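Local coordinates for ferritin like protein (Caulobacter vibrioides, PDB 3HL1) that is of unknown function but belongs to the ferritin-like family, whose helical bundles commonly hold metal, and probably binds metal itself, at residues A[184-187]-A[193-196]; A[66-71]-A[153-158]; A[17-22]-A[59-64]; A[12-17]-A[145-150]. All blocks are in the same frame, centred on the assembly; numbering follows the deposited sequence.

Contacts 3 and 4 are the core of the set: both use helix 8-35, share G17, and the residues that touch are all buried. Contact 3 packs side chains, while contact 4 sets a phenyl ring on a histidine and on main chain; neither has a hydrogen bond between its segments. Contacts 1 and 2 sit farther out, partly buried. Contact 1 uses three bonds from the Q194 amide to the loop before helix 188-207, contact 2 one tyrosine bond to a last-turn carbonyl of helix 144-157. M155 joins the regions: its CE packs on A195 of contact 1 and on I64 of contact 3. Y12 and Q16 of contact 4 reach Y68 and Y70 of contact 2 through probable hydrogen bonds.

Contact 1: A[184-187]-A[193-196]; sequences VTES and LQAL
Q194 reaches back from helix 188-207 to the loop 184-187 that leads into it, and its amide makes three hydrogen bonds to T185 and E186. The side chain leaves CB with CG anti to the carbonyl carbon (chi1 -63°) and then runs straight, so CB and CG serve as a spacer that carries the amide away from the helix. CD arrives 3.7 Å from T185 N, and beyond it the two amide atoms divide the work. OE1 accepts two backbone bonds, from T185 N at 2.9 Å and from E186 N at 3.0 Å. These donors approach from opposite faces of the amide plane, each tilted from it; the E186 bond is the straighter of the two. NE2 donates to T185 OG1 at 2.9 Å, nearly straight (170°) and within the amide plane. A glutamine suits this place because one flat group can accept from the main chain and donate to a hydroxyl at once, and the three bonds together fix the rotation of the amide. Carbon atoms flank the polar end: V184 CG1 comes to 3.7 Å from Q194 OE1, while CG of E186 lies 3.8 Å from Q194 NE2. The short branched side chain of V184 also fills the space beside the helix, its CG2 4.2 Å from A195 CB. A195, small and buried, also packs on M155 of helix 144-157. On the loop side V184 rests on V162 and pairs its backbone with N165, so the turn before helix 188-207 is held between that helix and the chain following helix 144-157.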
loop_
_atom_site.group_PDB
_atom_site.type_symbol
_atom_site.label_atom_id
_atom_site.label_comp_id
_atom_site.label_asym_id
_atom_site.label_seq_id
_atom_site.Cartn_x
_atom_site.Cartn_y
_atom_site.Cartn_z
ATOM N N VAL A 184 -9.950 -12.962 11.077
ATOM C CA VAL A 184 -9.585 -13.690 12.261
ATOM C C VAL A 184 -10.860 -13.971 13.041
ATOM O O VAL A 184 -11.482 -13.072 13.632
ATOM C CB VAL A 184 -8.535 -12.906 13.070
ATOM C CG1 VAL A 184 -8.189 -13.648 14.361
ATOM C CG2 VAL A 184 -7.260 -12.664 12.174
ATOM N N THR A 185 -11.255 -15.244 13.022
ATOM C CA THR A 185 -12.503 -15.681 13.642
ATOM C C THR A 185 -12.284 -16.370 14.983
ATOM O O THR A 185 -13.225 -16.567 15.720
ATOM C CB THR A 185 -13.250 -16.675 12.746
ATOM O OG1 THR A 185 -12.408 -17.809 12.509
ATOM C CG2 THR A 185 -13.616 -16.029 11.427
ATOM N N GLU A 186 -11.050 -16.767 15.289
ATOM C CA GLU A 186 -10.736 -17.461 16.537
ATOM C C GLU A 186 -9.857 -16.619 17.470
ATOM O O GLU A 186 -9.144 -15.718 17.039
ATOM C CB GLU A 186 -9.977 -18.755 16.271
ATOM C CG GLU A 186 -10.586 -19.689 15.267
ATOM C CD GLU A 186 -11.875 -20.291 15.749
ATOM O OE1 GLU A 186 -11.927 -20.646 16.946
ATOM O OE2 GLU A 186 -12.828 -20.420 14.933
ATOM N N SER A 187 -9.900 -16.949 18.761
ATOM C CA SER A 187 -9.148 -16.224 19.754
ATOM C C SER A 187 -7.836 -16.898 20.078
ATOM O O SER A 187 -7.574 -18.046 19.681
ATOM C CB SER A 187 -9.942 -16.050 21.016
ATOM O OG SER A 187 -11.151 -15.341 20.758
ATOM N N LEU A 193 -2.649 -17.952 14.651
ATOM C CA LEU A 193 -2.328 -18.753 13.458
ATOM C C LEU A 193 -3.088 -18.274 12.181
ATOM O O LEU A 193 -2.502 -18.235 11.086
ATOM C CB LEU A 193 -2.550 -20.248 13.730
ATOM C CG LEU A 193 -1.606 -20.854 14.781
ATOM C CD1 LEU A 193 -1.936 -22.284 15.168
ATOM C CD2 LEU A 193 -0.165 -20.698 14.264
ATOM N N GLN A 194 -4.352 -17.891 12.320
ATOM C CA GLN A 194 -5.102 -17.282 11.207
ATOM C C GLN A 194 -4.470 -15.970 10.761
ATOM O O GLN A 194 -4.355 -15.692 9.567
ATOM C CB GLN A 194 -6.536 -16.996 11.604
ATOM C CG GLN A 194 -7.335 -18.217 11.945
ATOM C CD GLN A 194 -8.728 -17.904 12.330
ATOM O OE1 GLN A 194 -8.962 -17.016 13.130
ATOM N NE2 GLN A 194 -9.686 -18.637 11.772
ATOM N N ALA A 195 -4.095 -15.137 11.735
ATOM C CA ALA A 195 -3.444 -13.827 11.469
ATOM C C ALA A 195 -2.168 -14.023 10.676
ATOM O O ALA A 195 -1.868 -13.258 9.769
ATOM C CB ALA A 195 -3.149 -13.086 12.805
ATOM N N LEU A 196 -1.403 -15.052 11.019
ATOM C CA LEU A 196 -0.157 -15.370 10.308
ATOM C C LEU A 196 -0.421 -15.711 8.847
ATOM O O LEU A 196 0.350 -15.359 7.962
ATOM C CB LEU A 196 0.585 -16.555 10.949
ATOM C CG LEU A 196 1.504 -16.324 12.148
ATOM C CD1 LEU A 196 2.189 -17.678 12.507
ATOM C CD2 LEU A 196 2.539 -15.216 11.911
#

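Contact 2: A[66-71]-A[153-158]; sequences NAYGYS and VGMEQL
The C-terminal ends of two helices of the bundle meet where Y68, just past helix 42-67, points its hydroxyl at the last turn of helix 144-157. Its OH donates to M155 O over 2.6 Å. The hydroxyl stands above the carbonyl plane, 43° out of it, and is not on a lone pair, whereas the carbonyl oxygen lies in the plane of the tyrosine ring, at its edge. Y68 OH is also 3.3 Å from M155 CB, and the selenomethionine side chain crosses the tyrosine at about a right angle. Farther along the ring, CE2 of Y68 approaches L158 O at 3.4 Å. Tyrosine fits because its length spans the gap and its ring offers carbon to apolar neighbours while the tip answers a last-turn carbonyl. G69 turns the chain with a positive phi (99°), its N bonding N66 O at 3.0 Å. Within the same segment, S71 OG donates to N66 OD1, on a lone pair in the carbonyl plane. F192 of helix 188-207 and L11 of helix 8-35 pack on the same tyrosine. The helix end at G69 is a Schellman motif, which sets Y68 facing helix 144-157 at one end of a ferritin-like helical bundle.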
loop_
_atom_site.group_PDB
_atom_site.type_symbol
_atom_site.label_atom_id
_atom_site.label_comp_id
_atom_site.label_asym_id
_atom_site.label_seq_id
_atom_site.Cartn_x
_atom_site.Cartn_y
_atom_site.Cartn_z
ATOM N N ASN A 66 -7.115 -5.341 14.318
ATOM C CA ASN A 66 -8.344 -5.403 15.083
ATOM C C ASN A 66 -8.472 -6.646 15.968
ATOM O O ASN A 66 -9.008 -6.564 17.103
ATOM C CB ASN A 66 -9.610 -5.212 14.217
ATOM C CG ASN A 66 -9.961 -3.778 14.041
ATOM O OD1 ASN A 66 -10.287 -3.073 15.010
ATOM N ND2 ASN A 66 -9.832 -3.293 12.814
ATOM N N ALA A 67 -8.022 -7.781 15.470
ATOM C CA ALA A 67 -7.982 -9.008 16.270
ATOM C C ALA A 67 -7.140 -8.822 17.546
ATOM O O ALA A 67 -7.496 -9.386 18.587
ATOM C CB ALA A 67 -7.424 -10.153 15.487
ATOM N N TYR A 68 -6.054 -8.024 17.469
ATOM C CA TYR A 68 -5.226 -7.691 18.624
ATOM C C TYR A 68 -5.746 -6.489 19.452
ATOM O O TYR A 68 -5.110 -6.087 20.419
ATOM C CB TYR A 68 -3.786 -7.416 18.196
ATOM C CG TYR A 68 -3.001 -8.656 17.895
ATOM C CD1 TYR A 68 -3.164 -9.348 16.690
ATOM C CD2 TYR A 68 -2.074 -9.159 18.815
ATOM C CE1 TYR A 68 -2.418 -10.479 16.400
ATOM C CE2 TYR A 68 -1.335 -10.320 18.530
ATOM C CZ TYR A 68 -1.512 -10.958 17.319
ATOM O OH TYR A 68 -0.801 -12.113 17.038
ATOM N N GLY A 69 -6.863 -5.915 19.042
ATOM C CA GLY A 69 -7.539 -4.848 19.746
ATOM C C GLY A 69 -7.296 -3.419 19.265
ATOM O O GLY A 69 -7.684 -2.459 19.941
ATOM N N TYR A 70 -6.616 -3.258 18.135
ATOM C CA TYR A 70 -6.315 -1.948 17.585
ATOM C C TYR A 70 -7.043 -1.688 16.264
ATOM O O TYR A 70 -6.819 -2.358 15.291
ATOM C CB TYR A 70 -4.812 -1.814 17.338
ATOM C CG TYR A 70 -4.349 -0.494 16.783
ATOM C CD1 TYR A 70 -4.225 0.626 17.608
ATOM C CD2 TYR A 70 -4.035 -0.360 15.450
ATOM C CE1 TYR A 70 -3.793 1.850 17.116
ATOM C CE2 TYR A 70 -3.579 0.855 14.928
ATOM C CZ TYR A 70 -3.486 1.960 15.753
ATOM O OH TYR A 70 -3.084 3.191 15.261
ATOM N N SER A 71 -7.855 -0.655 16.215
ATOM C CA SER A 71 -8.471 -0.205 14.952
ATOM C C SER A 71 -7.559 0.851 14.324
ATOM O O SER A 71 -7.350 1.905 14.896
ATOM C CB SER A 71 -9.861 0.398 15.198
ATOM O OG SER A 71 -10.774 -0.528 15.713
ATOM N N VAL A 153 6.923 -11.398 14.847
ATOM C CA VAL A 153 7.522 -11.589 16.174
ATOM C C VAL A 153 6.683 -10.953 17.268
ATOM O O VAL A 153 6.363 -11.617 18.274
ATOM C CB VAL A 153 9.015 -11.105 16.221
ATOM C CG1 VAL A 153 9.606 -11.154 17.654
ATOM C CG2 VAL A 153 9.844 -11.959 15.282
ATOM N N GLY A 154 6.295 -9.686 17.087
ATOM C CA GLY A 154 5.400 -9.047 18.049
ATOM C C GLY A 154 4.080 -9.774 18.184
ATOM O O GLY A 154 3.585 -9.961 19.295
HETATM N N MSE A 155 3.508 -10.151 17.043
HETATM C CA MSE A 155 2.241 -10.857 16.966
HETATM C C MSE A 155 2.281 -12.182 17.745
HETATM O O MSE A 155 1.337 -12.539 18.452
HETATM C CB MSE A 155 1.897 -11.136 15.497
HETATM C CG MSE A 155 1.348 -9.938 14.772
HETATM SE SE MSE A 155 1.253 -10.274 12.832
HETATM C CE MSE A 155 -0.028 -11.730 12.793
ATOM N N GLU A 156 3.373 -12.902 17.617
ATOM C CA GLU A 156 3.517 -14.143 18.346
ATOM C C GLU A 156 3.609 -13.939 19.836
ATOM O O GLU A 156 2.965 -14.632 20.613
ATOM C CB GLU A 156 4.763 -14.878 17.889
ATOM C CG GLU A 156 4.699 -16.355 18.198
ATOM C CD GLU A 156 5.810 -16.810 19.026
ATOM O OE1 GLU A 156 5.895 -16.317 20.173
ATOM O OE2 GLU A 156 6.583 -17.674 18.540
ATOM N N GLN A 157 4.443 -13.003 20.257
ATOM C CA GLN A 157 4.641 -12.746 21.666
ATOM C C GLN A 157 3.394 -12.265 22.332
ATOM O O GLN A 157 3.157 -12.592 23.506
ATOM C CB GLN A 157 5.719 -11.690 21.886
ATOM C CG GLN A 157 7.126 -12.153 21.465
ATOM C CD GLN A 157 8.198 -11.107 21.697
ATOM O OE1 GLN A 157 7.984 -10.133 22.408
ATOM N NE2 GLN A 157 9.366 -11.318 21.118
ATOM N N LEU A 158 2.593 -11.481 21.594
ATOM C CA LEU A 158 1.391 -10.887 22.139
ATOM C C LEU A 158 0.076 -11.569 21.709
ATOM O O LEU A 158 -0.997 -10.979 21.819
ATOM C CB LEU A 158 1.386 -9.385 21.779
ATOM C CG LEU A 158 2.519 -8.568 22.433
ATOM C CD1 LEU A 158 2.813 -7.291 21.711
ATOM C CD2 LEU A 158 2.299 -8.283 23.922
#

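Contact 3: A[17-22]-A[59-64]; sequences GAIDLE and QLVSNI
V61 of helix 42-67 presses its CG1 methyl into the facing side of helix 8-35, and this is the tight part of the contact. Its CG1 stands anti to the backbone N (chi1 172°), which aims it across at I19 CB, 4.0 Å away, and at A18 CB, 4.2 Å away. The same methyl lies 4.0 Å from I19 N, so it reaches the main chain of the partner helix as well as its side chains. I19 answers from the other direction: its CD1 extends to S62, 4.0 Å from the S62 backbone N and 4.2 Å from S62 CB. Small A18 and S62 suit an interface where larger neighbours must fit between two backbones; V61 gives a short beta-branched methyl, while I19 gives its branch point CB and a longer arm ending in CD1. The helix segments run antiparallel at 169°, their axes 9.4 Å apart at closest approach.

The packing is slacker toward E22 and Q59. The E22 side chain heads toward the other helix without touching segment 59-64, and that of Q59 starts away from helix 8-35. This is no solvent face, since both residues are buried; the slack side is instead polar. The E22 carboxylate hydrogen-bonds H57 through OE1 and Y148 OH through OE2, with E54 close by, while OE2 also hydrogen-bonds an unidentified ligand, probably from the crystallisation liquor. A glutamate on one helix facing a Glu-X-X-His sequence on its antiparallel neighbour recalls the carboxylate metal sites of ferritin-like proteins, and the apolar contact of A18, I19 and V61 forms the bundle core beside it.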
loop_
_atom_site.group_PDB
_atom_site.type_symbol
_atom_site.label_atom_id
_atom_site.label_comp_id
_atom_site.label_asym_id
_atom_site.label_seq_id
_atom_site.Cartn_x
_atom_site.Cartn_y
_atom_site.Cartn_z
ATOM N N GLY A 17 1.841 1.505 11.170
ATOM C CA GLY A 17 2.870 1.720 10.197
ATOM C C GLY A 17 2.699 0.894 8.941
ATOM O O GLY A 17 2.938 1.401 7.827
ATOM N N ALA A 18 2.301 -0.350 9.116
ATOM C CA ALA A 18 2.087 -1.265 8.001
ATOM C C ALA A 18 0.924 -0.762 7.191
ATOM O O ALA A 18 1.005 -0.716 5.968
ATOM C CB ALA A 18 1.882 -2.729 8.492
ATOM N N ILE A 19 -0.177 -0.343 7.840
ATOM C CA ILE A 19 -1.298 0.152 7.059
ATOM C C ILE A 19 -0.949 1.464 6.345
ATOM O O ILE A 19 -1.365 1.662 5.211
ATOM C CB ILE A 19 -2.623 0.185 7.861
ATOM C CG1 ILE A 19 -3.785 -0.205 6.895
ATOM C CG2 ILE A 19 -2.769 1.492 8.453
ATOM C CD1 ILE A 19 -5.047 -0.533 7.527
ATOM N N ASP A 20 -0.156 2.328 6.983
ATOM C CA ASP A 20 0.257 3.604 6.350
ATOM C C ASP A 20 1.075 3.339 5.092
ATOM O O ASP A 20 0.908 4.014 4.070
ATOM C CB ASP A 20 1.075 4.452 7.295
ATOM C CG ASP A 20 0.246 5.073 8.432
ATOM O OD1 ASP A 20 -0.968 4.986 8.440
ATOM O OD2 ASP A 20 0.927 5.561 9.335
ATOM N N LEU A 21 1.929 2.320 5.146
ATOM C CA LEU A 21 2.777 2.004 4.001
ATOM C C LEU A 21 1.928 1.432 2.898
ATOM O O LEU A 21 2.020 1.865 1.737
ATOM C CB LEU A 21 3.904 1.036 4.387
ATOM C CG LEU A 21 4.847 0.560 3.232
ATOM C CD1 LEU A 21 5.454 1.664 2.393
ATOM C CD2 LEU A 21 5.968 -0.231 3.825
ATOM N N GLU A 22 1.023 0.503 3.230
ATOM C CA GLU A 22 0.146 -0.084 2.176
ATOM C C GLU A 22 -0.678 1.030 1.513
ATOM O O GLU A 22 -0.826 1.090 0.303
ATOM C CB GLU A 22 -0.809 -1.190 2.728
ATOM C CG GLU A 22 -0.074 -2.388 3.346
ATOM C CD GLU A 22 0.660 -3.313 2.353
ATOM O OE1 GLU A 22 0.310 -3.293 1.160
ATOM O OE2 GLU A 22 1.519 -4.116 2.830
ATOM N N GLN A 59 -6.937 -3.956 4.042
ATOM C CA GLN A 59 -7.992 -4.667 4.751
ATOM C C GLN A 59 -7.467 -5.762 5.696
ATOM O O GLN A 59 -7.945 -5.897 6.823
ATOM C CB GLN A 59 -8.981 -5.283 3.747
ATOM C CG GLN A 59 -9.952 -6.273 4.398
ATOM C CD GLN A 59 -10.973 -6.805 3.439
ATOM O OE1 GLN A 59 -11.822 -6.049 2.956
ATOM N NE2 GLN A 59 -10.904 -8.116 3.151
ATOM N N LEU A 60 -6.494 -6.534 5.227
ATOM C CA LEU A 60 -5.924 -7.644 6.001
ATOM C C LEU A 60 -5.187 -7.140 7.192
ATOM O O LEU A 60 -5.284 -7.741 8.290
ATOM C CB LEU A 60 -5.014 -8.517 5.116
ATOM C CG LEU A 60 -5.728 -9.235 3.930
ATOM C CD1 LEU A 60 -4.745 -10.182 3.228
ATOM C CD2 LEU A 60 -6.940 -9.970 4.398
ATOM N N VAL A 61 -4.428 -6.063 7.011
ATOM C CA VAL A 61 -3.749 -5.449 8.121
ATOM C C VAL A 61 -4.773 -4.951 9.147
ATOM O O VAL A 61 -4.614 -5.199 10.314
ATOM C CB VAL A 61 -2.751 -4.326 7.720
ATOM C CG1 VAL A 61 -2.240 -3.610 8.987
ATOM C CG2 VAL A 61 -1.555 -4.901 6.946
ATOM N N SER A 62 -5.833 -4.277 8.703
ATOM C CA SER A 62 -6.885 -3.847 9.622
ATOM C C SER A 62 -7.455 -5.050 10.410
ATOM O O SER A 62 -7.700 -4.988 11.615
ATOM C CB SER A 62 -8.032 -3.157 8.866
ATOM O OG SER A 62 -9.051 -2.751 9.787
ATOM N N ASN A 63 -7.696 -6.147 9.715
ATOM C CA ASN A 63 -8.233 -7.356 10.346
ATOM C C ASN A 63 -7.288 -7.951 11.382
ATOM O O ASN A 63 -7.715 -8.288 12.489
ATOM C CB ASN A 63 -8.606 -8.444 9.276
ATOM C CG ASN A 63 -9.854 -8.097 8.519
ATOM O OD1 ASN A 63 -10.593 -7.158 8.888
ATOM N ND2 ASN A 63 -10.143 -8.891 7.433
ATOM N N ILE A 64 -6.010 -7.994 11.071
ATOM C CA ILE A 64 -5.017 -8.483 12.024
ATOM C C ILE A 64 -4.956 -7.534 13.238
ATOM O O ILE A 64 -4.983 -7.961 14.378
ATOM C CB ILE A 64 -3.599 -8.576 11.387
ATOM C CG1 ILE A 64 -3.570 -9.604 10.237
ATOM C CG2 ILE A 64 -2.542 -8.962 12.480
ATOM C CD1 ILE A 64 -2.312 -9.496 9.395
#

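Contact 4: A[12-17]-A[145-150]; sequences YQHFQG and GEFYDA
F147 lays the edge of its ring against the backbone of helix 8-35, overlapping the turn between H14 and G17. The first bond of its side chain does not point at that helix, yet with CG turned to the far side from its own backbone N (chi1 -166°) the ring ends against it. The outer atoms do the touching. CZ comes to 3.5 Å from H14 O, which lies at the ring edge close to its plane, and CZ is also 3.8 Å from G17 C. CE2 meets the same G17 C at 4.0 Å. Glycine suits this position because the tip of the phenyl, at CZ, already takes up the space where a side chain would begin.

On the other flank the F147 ring meets the imidazole of H14. F147 CE1 sits at the imidazole edge, 4.0 Å from H14 CD2, with the two planes 79° apart and the centroids separated by 5.8 Å. Histidine is apt here because its carbon edge can pack on the phenyl while both nitrogens serve polar partners: ND1 bonds R10 O and NE2 bonds V138 O. Two carbonyl partners would probably favour a doubly protonated ring.

L151 also packs on H14 from helix 144-157, and the neighbouring Y148 turns toward helices 42-67 and 188-207, its OH hydrogen-bonded to E22 OE2 on helix 8-35. With no hydrogen bond between the two segments, ring packing on main chain and imidazole joins helix 8-35 to helix 144-157, as in the buried core of a ferritin-like helical bundle.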
loop_
_atom_site.group_PDB
_atom_site.type_symbol
_atom_site.label_atom_id
_atom_site.label_comp_id
_atom_site.label_asym_id
_atom_site.label_seq_id
_atom_site.Cartn_x
_atom_site.Cartn_y
_atom_site.Cartn_z
ATOM N N TYR A 12 1.011 -2.137 18.258
ATOM C CA TYR A 12 -0.010 -1.239 17.675
ATOM C C TYR A 12 0.584 -0.181 16.720
ATOM O O TYR A 12 0.060 0.072 15.604
ATOM C CB TYR A 12 -0.822 -0.585 18.816
ATOM C CG TYR A 12 -1.817 -1.499 19.539
ATOM C CD1 TYR A 12 -1.953 -2.870 19.238
ATOM C CD2 TYR A 12 -2.608 -0.987 20.539
ATOM C CE1 TYR A 12 -2.891 -3.678 19.911
ATOM C CE2 TYR A 12 -3.518 -1.744 21.172
ATOM C CZ TYR A 12 -3.680 -3.077 20.883
ATOM O OH TYR A 12 -4.631 -3.763 21.606
ATOM N N GLN A 13 1.700 0.427 17.147
ATOM C CA GLN A 13 2.407 1.367 16.298
ATOM C C GLN A 13 2.868 0.720 14.990
ATOM O O GLN A 13 2.770 1.319 13.924
ATOM C CB GLN A 13 3.614 1.918 17.037
ATOM C CG GLN A 13 3.258 2.985 17.981
ATOM C CD GLN A 13 4.484 3.683 18.580
ATOM O OE1 GLN A 13 5.063 3.235 19.554
ATOM N NE2 GLN A 13 4.829 4.790 18.008
ATOM N N HIS A 14 3.307 -0.535 15.067
ATOM C CA HIS A 14 3.715 -1.254 13.854
ATOM C C HIS A 14 2.530 -1.631 12.949
ATOM O O HIS A 14 2.680 -1.657 11.742
ATOM C CB HIS A 14 4.573 -2.452 14.164
ATOM C CG HIS A 14 5.996 -2.112 14.514
ATOM N ND1 HIS A 14 6.357 -1.605 15.741
ATOM C CD2 HIS A 14 7.137 -2.151 13.782
ATOM C CE1 HIS A 14 7.665 -1.376 15.765
ATOM N NE2 HIS A 14 8.160 -1.675 14.578
ATOM N N PHE A 15 1.384 -2.000 13.514
ATOM C CA PHE A 15 0.184 -2.173 12.726
ATOM C C PHE A 15 -0.158 -0.897 11.930
ATOM O O PHE A 15 -0.478 -0.954 10.703
ATOM C CB PHE A 15 -1.033 -2.542 13.593
ATOM C CG PHE A 15 -1.010 -3.937 14.165
ATOM C CD1 PHE A 15 -0.604 -5.053 13.388
ATOM C CD2 PHE A 15 -1.451 -4.162 15.422
ATOM C CE1 PHE A 15 -0.636 -6.342 13.908
ATOM C CE2 PHE A 15 -1.488 -5.441 15.956
ATOM C CZ PHE A 15 -1.066 -6.539 15.198
ATOM N N GLN A 16 -0.167 0.220 12.625
ATOM C CA GLN A 16 -0.441 1.535 12.000
ATOM C C GLN A 16 0.572 1.847 10.924
ATOM O O GLN A 16 0.190 2.319 9.850
ATOM C CB GLN A 16 -0.428 2.665 13.015
ATOM C CG GLN A 16 -0.908 4.020 12.452
ATOM C CD GLN A 16 -2.288 3.927 11.913
ATOM O OE1 GLN A 16 -3.193 3.468 12.610
ATOM N NE2 GLN A 16 -2.464 4.309 10.673
ATOM N N GLY A 17 1.841 1.505 11.170
ATOM C CA GLY A 17 2.870 1.720 10.197
ATOM C C GLY A 17 2.699 0.894 8.941
ATOM O O GLY A 17 2.938 1.401 7.827
ATOM N N GLY A 145 8.991 -6.916 3.300
ATOM C CA GLY A 145 9.103 -8.223 3.841
ATOM C C GLY A 145 9.738 -8.230 5.200
ATOM O O GLY A 145 9.289 -8.981 6.091
ATOM N N GLU A 146 10.777 -7.414 5.381
ATOM C CA GLU A 146 11.418 -7.325 6.690
ATOM C C GLU A 146 10.477 -6.716 7.734
ATOM O O GLU A 146 10.432 -7.119 8.920
ATOM C CB GLU A 146 12.682 -6.470 6.624
ATOM C CG GLU A 146 13.456 -6.469 7.953
ATOM C CD GLU A 146 14.583 -5.430 8.047
ATOM O OE1 GLU A 146 14.992 -4.886 7.005
ATOM O OE2 GLU A 146 15.068 -5.180 9.190
ATOM N N PHE A 147 9.779 -5.673 7.333
ATOM C CA PHE A 147 8.742 -5.070 8.204
ATOM C C PHE A 147 7.783 -6.189 8.683
ATOM O O PHE A 147 7.518 -6.330 9.890
ATOM C CB PHE A 147 7.965 -4.005 7.420
ATOM C CG PHE A 147 7.096 -3.068 8.300
ATOM C CD1 PHE A 147 6.360 -3.542 9.366
ATOM C CD2 PHE A 147 7.039 -1.725 8.031
ATOM C CE1 PHE A 147 5.609 -2.687 10.161
ATOM C CE2 PHE A 147 6.285 -0.873 8.830
ATOM C CZ PHE A 147 5.591 -1.370 9.902
ATOM N N TYR A 148 7.243 -6.983 7.754
ATOM C CA TYR A 148 6.357 -8.077 8.139
ATOM C C TYR A 148 6.999 -9.178 8.959
ATOM O O TYR A 148 6.314 -9.761 9.799
ATOM C CB TYR A 148 5.555 -8.630 6.958
ATOM C CG TYR A 148 4.466 -7.671 6.541
ATOM C CD1 TYR A 148 3.370 -7.422 7.381
ATOM C CD2 TYR A 148 4.526 -6.972 5.350
ATOM C CE1 TYR A 148 2.376 -6.522 7.015
ATOM C CE2 TYR A 148 3.510 -6.075 4.975
ATOM C CZ TYR A 148 2.448 -5.858 5.832
ATOM O OH TYR A 148 1.475 -4.975 5.508
ATOM N N ASP A 149 8.286 -9.475 8.736
ATOM C CA ASP A 149 9.013 -10.354 9.626
ATOM C C ASP A 149 9.012 -9.919 11.099
ATOM O O ASP A 149 8.838 -10.758 12.012
ATOM C CB ASP A 149 10.483 -10.394 9.216
ATOM C CG ASP A 149 10.773 -11.370 8.118
ATOM O OD1 ASP A 149 9.885 -12.112 7.659
ATOM O OD2 ASP A 149 11.952 -11.395 7.736
ATOM N N ALA A 150 9.333 -8.642 11.324
ATOM C CA ALA A 150 9.292 -8.029 12.668
ATOM C C ALA A 150 7.876 -8.112 13.221
ATOM O O ALA A 150 7.650 -8.500 14.374
ATOM C CB ALA A 150 9.748 -6.592 12.605
#